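Local coordinates for protein ADP-ribosylglycohydrolase (Thermus thermophilus, PDB 2YZV) that belongs to the ADP-ribosylglycohydrolase family and folds as a single all-alpha chain that holds two magnesium ions, at residues R49-P52 with G53-T56; D57-S60 with Q61-L65. All coordinates share one frame; numbering follows the deposited sequence.

Interaction 1: R49-P52 with G53-T56; sequences RLPP and GFWT. With MG (magnesium ion), chain C.
A type II beta turn from Pro51 to Phe54 reverses the loop that leads into helix 57-72. Phe54 N donates to Pro51 O at 3.1 Å, fairly straight at 158°. Gly53 takes the third position of the turn with a positive phi (80°), a conformation that favours glycine. The turn is also closed by a CH-pi contact. Pro51 CG sits over the centre of the Phe54 ring, 4.0 Å from the centroid, while Pro51 CB comes within 3.6 Å of Phe54 CD1. Pro52 O lies in plane at the edge of the same ring. Leu50 CG lies beside its backbone N (chi1 -62°), and CD1 runs across to Phe54 O at 3.7 Å. The same methyl packs at 4.0 Å on Thr56 CG2, the two side chains meeting near a right angle. Thr56 OG1 binds magnesium at 2.1 Å and accompanies Asp58 and Asp253 on that ion; Asp22 is its hydrogen-bond partner. His281 stacks on Phe54 and accepts the Trp55 NE1 bond through its backbone O. A proline-glycine turn thus leads to a helix N-cap residue, Thr56, that is also a metal ligand in this ADP-ribosylglycohydrolase fold.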
loop_
_atom_site.group_PDB
_atom_site.type_symbol
_atom_site.label_atom_id
_atom_site.label_comp_id
_atom_site.label_asym_id
_atom_site.label_seq_id
_atom_site.Cartn_x
_atom_site.Cartn_y
_atom_site.Cartn_z
ATOM N N ARG A 49 8.535 -7.260 18.169
ATOM C CA ARG A 49 9.088 -8.607 18.259
ATOM C C ARG A 49 8.298 -9.598 17.415
ATOM O O ARG A 49 7.905 -10.662 17.891
ATOM C CB ARG A 49 9.100 -9.079 19.719
ATOM C CG ARG A 49 10.450 -8.963 20.407
ATOM C CD ARG A 49 11.521 -9.676 19.592
ATOM N NE ARG A 49 11.020 -10.937 19.054
ATOM C CZ ARG A 49 11.673 -11.692 18.177
ATOM N NH1 ARG A 49 12.867 -11.320 17.735
ATOM N NH2 ARG A 49 11.123 -12.814 17.730
ATOM N N LEU A 50 8.078 -9.249 16.154
ATOM C CA LEU A 50 7.313 -10.103 15.257
ATOM C C LEU A 50 8.027 -11.366 14.796
ATOM O O LEU A 50 9.252 -11.388 14.641
ATOM C CB LEU A 50 6.899 -9.310 14.015
ATOM C CG LEU A 50 5.988 -8.104 14.234
ATOM C CD1 LEU A 50 5.782 -7.370 12.918
ATOM C CD2 LEU A 50 4.660 -8.573 14.802
ATOM N N PRO A 51 7.265 -12.452 14.594
ATOM C CA PRO A 51 7.883 -13.695 14.125
ATOM C C PRO A 51 8.267 -13.400 12.674
ATOM O O PRO A 51 7.736 -12.464 12.067
ATOM C CB PRO A 51 6.741 -14.705 14.193
ATOM C CG PRO A 51 5.864 -14.175 15.277
ATOM C CD PRO A 51 5.878 -12.684 15.032
ATOM N N PRO A 52 9.193 -14.177 12.097
ATOM C CA PRO A 52 9.564 -13.908 10.707
ATOM C C PRO A 52 8.335 -14.014 9.810
ATOM O O PRO A 52 7.500 -14.900 9.995
ATOM C CB PRO A 52 10.579 -15.007 10.401
ATOM C CG PRO A 52 11.197 -15.279 11.743
ATOM C CD PRO A 52 10.005 -15.270 12.659
ATOM N N GLY A 53 8.213 -13.104 8.851
ATOM C CA GLY A 53 7.086 -13.156 7.939
ATOM C C GLY A 53 5.775 -12.595 8.457
ATOM O O GLY A 53 4.786 -12.584 7.730
ATOM N N PHE A 54 5.743 -12.146 9.708
ATOM C CA PHE A 54 4.515 -11.573 10.246
ATOM C C PHE A 54 4.466 -10.090 9.911
ATOM O O PHE A 54 5.488 -9.410 9.887
ATOM C CB PHE A 54 4.426 -11.787 11.762
ATOM C CG PHE A 54 3.721 -13.056 12.151
ATOM C CD1 PHE A 54 4.189 -14.293 11.717
ATOM C CD2 PHE A 54 2.576 -13.011 12.941
ATOM C CE1 PHE A 54 3.528 -15.473 12.067
ATOM C CE2 PHE A 54 1.908 -14.184 13.294
ATOM C CZ PHE A 54 2.385 -15.414 12.857
ATOM N N TRP A 55 3.265 -9.596 9.638
ATOM C CA TRP A 55 3.083 -8.203 9.269
ATOM C C TRP A 55 2.331 -7.384 10.319
ATOM O O TRP A 55 2.015 -7.883 11.402
ATOM C CB TRP A 55 2.383 -8.131 7.906
ATOM C CG TRP A 55 1.592 -9.361 7.585
ATOM C CD1 TRP A 55 1.990 -10.426 6.821
ATOM C CD2 TRP A 55 0.275 -9.672 8.049
ATOM N NE1 TRP A 55 0.997 -11.377 6.781
ATOM C CE2 TRP A 55 -0.066 -10.939 7.526
ATOM C CE3 TRP A 55 -0.653 -9.001 8.858
ATOM C CZ2 TRP A 55 -1.299 -11.553 7.787
ATOM C CZ3 TRP A 55 -1.879 -9.610 9.119
ATOM C CH2 TRP A 55 -2.188 -10.875 8.582
ATOM N N THR A 56 2.035 -6.130 9.990
ATOM C CA THR A 56 1.372 -5.225 10.929
ATOM C C THR A 56 -0.041 -4.791 10.546
ATOM O O THR A 56 -0.752 -5.499 9.834
ATOM C CB THR A 56 2.221 -3.961 11.116
ATOM O OG1 THR A 56 2.146 -3.158 9.930
ATOM C CG2 THR A 56 3.679 -4.338 11.359
HETATM MG MG MG C . 2.273 -1.032 10.138
#

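Interaction 2: D57-S60 with Q61-L65. With MG (magnesium ion), chain C.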
loop_
_atom_site.group_PDB
_atom_site.type_symbol
_atom_site.label_atom_id
_atom_site.label_comp_id
_atom_site.label_asym_id
_atom_site.label_seq_id
_atom_site.Cartn_x
_atom_site.Cartn_y
_atom_site.Cartn_z
ATOM N N ASP A 57 -0.441 -3.616 11.030
ATOM C CA ASP A 57 -1.769 -3.089 10.740
ATOM C C ASP A 57 -1.951 -2.749 9.265
ATOM O O ASP A 57 -3.081 -2.668 8.780
ATOM C CB ASP A 57 -2.062 -1.855 11.608
ATOM C CG ASP A 57 -1.065 -0.733 11.398
ATOM O OD1 ASP A 57 -1.027 -0.159 10.289
ATOM O OD2 ASP A 57 -0.320 -0.419 12.349
ATOM N N ASP A 58 -0.846 -2.555 8.551
ATOM C CA ASP A 58 -0.912 -2.242 7.127
ATOM C C ASP A 58 -1.626 -3.383 6.417
ATOM O O ASP A 58 -2.647 -3.188 5.749
ATOM C CB ASP A 58 0.495 -2.108 6.531
ATOM C CG ASP A 58 1.295 -0.987 7.156
ATOM O OD1 ASP A 58 1.443 -0.971 8.393
ATOM O OD2 ASP A 58 1.789 -0.123 6.402
ATOM N N THR A 59 -1.073 -4.579 6.564
ATOM C CA THR A 59 -1.637 -5.757 5.933
ATOM C C THR A 59 -2.987 -6.134 6.544
ATOM O O THR A 59 -3.887 -6.585 5.832
ATOM C CB THR A 59 -0.654 -6.947 6.029
ATOM O OG1 THR A 59 0.597 -6.581 5.430
ATOM C CG2 THR A 59 -1.205 -8.161 5.306
ATOM N N SER A 60 -3.144 -5.937 7.850
ATOM C CA SER A 60 -4.412 -6.266 8.499
ATOM C C SER A 60 -5.562 -5.501 7.851
ATOM O O SER A 60 -6.605 -6.076 7.530
ATOM C CB SER A 60 -4.354 -5.934 9.990
ATOM O OG SER A 60 -3.376 -6.722 10.642
ATOM N N GLN A 61 -5.365 -4.202 7.648
ATOM C CA GLN A 61 -6.396 -3.383 7.029
ATOM C C GLN A 61 -6.615 -3.770 5.571
ATOM O O GLN A 61 -7.746 -3.751 5.082
ATOM C CB GLN A 61 -6.032 -1.902 7.137
ATOM C CG GLN A 61 -6.296 -1.324 8.514
ATOM C CD GLN A 61 -5.870 0.122 8.625
ATOM O OE1 GLN A 61 -6.125 0.924 7.729
ATOM N NE2 GLN A 61 -5.221 0.465 9.730
ATOM N N ALA A 62 -5.536 -4.119 4.876
ATOM C CA ALA A 62 -5.638 -4.527 3.482
ATOM C C ALA A 62 -6.506 -5.779 3.394
ATOM O O ALA A 62 -7.321 -5.914 2.480
ATOM C CB ALA A 62 -4.247 -4.804 2.904
ATOM N N LEU A 63 -6.335 -6.685 4.353
ATOM C CA LEU A 63 -7.115 -7.921 4.375
ATOM C C LEU A 63 -8.583 -7.627 4.658
ATOM O O LEU A 63 -9.470 -8.237 4.060
ATOM C CB LEU A 63 -6.562 -8.891 5.426
ATOM C CG LEU A 63 -5.190 -9.494 5.101
ATOM C CD1 LEU A 63 -4.697 -10.326 6.270
ATOM C CD2 LEU A 63 -5.296 -10.355 3.851
ATOM N N CYS A 64 -8.834 -6.697 5.574
ATOM C CA CYS A 64 -10.201 -6.318 5.916
ATOM C C CYS A 64 -10.895 -5.716 4.705
ATOM O O CYS A 64 -12.035 -6.068 4.390
ATOM C CB CYS A 64 -10.202 -5.298 7.054
ATOM S SG CYS A 64 -9.738 -5.985 8.648
ATOM N N LEU A 65 -10.204 -4.796 4.037
ATOM C CA LEU A 65 -10.750 -4.146 2.853
ATOM C C LEU A 65 -11.024 -5.186 1.777
ATOM O O LEU A 65 -12.067 -5.152 1.125
ATOM C CB LEU A 65 -9.773 -3.090 2.326
ATOM C CG LEU A 65 -10.132 -2.376 1.019
ATOM C CD1 LEU A 65 -11.467 -1.651 1.158
ATOM C CD2 LEU A 65 -9.031 -1.383 0.667
HETATM MG MG MG C . 2.273 -1.032 10.138
#
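Asp57 opens the first turn of helix 57-72, and its carbonyl takes the N-H of Gln61. Gln61 N lies 3.0 Å from Asp57 O, and the bond is nearly straight at 165°. The Gln61 side chain runs back over the same carbonyl, with CG 3.5 Å from Asp57 O. Its chain is extended beyond CG (chi2 177°), which carries the amide toward the start of the helix. There Gln61 OE1 accepts a bond from Arg133, and Gln61 NE2 stays 4.3 Å from Asp57 OD1. The Asp57 carboxylate faces the magnesium without binding it. Asp58 does bind: its OD1 is 1.9 Å from the ion. Its CG lies beside the backbone N (chi1 -62°), and OD2 turns to Thr254 for a hydrogen bond. One carboxylate therefore binds one magnesium and is hydrogen-bonded to Thr254, a residue of the second magnesium site. The Asp58 carbonyl accepts from Ala62 N. Thr59 O accepts from Leu63 N at 2.9 Å, and Leu63 CG rests on this oxygen. Thr59 OG1 is hydrogen-bonded to Asp22, whose other oxygen holds Thr56. Ser60 O accepts from Cys64 N at 3.0 Å. Ser60 OG is hydrogen-bonded to Thr56 O, one turn earlier. These four i to i+4 backbone bonds give a regular alpha-helical start. The helix lies among several others: Thr59 and Ala62 face helix 4-26, Ser60 and Cys64 face helix 76-89, Leu63 faces Met286 and Leu289 of helix 283-298, and Met132 of helix 129-132 touches Asp57, Asp58 and Gln61.

From the N terminus, the chain passes helix 4-26 and enters a loop. Interaction 1 closes a tight turn there, and interaction 2 follows at once as the first turns of helix 57-72. The two neither nest nor cross: residues 49-56 end where 57-65 begin, and their centres are about 14 Å apart. They meet side to side as well. Trp55 CH2 packs 3.5 Å from Leu63 CD1, and Trp55 CZ3 lies 3.6 Å from Ser60 OG. Both supply a ligand to one magnesium, to which Asp253 of helix 252-267 adds a third. Together they tie the loop, helix 4-26 and helix 252-267 to the start of helix 57-72.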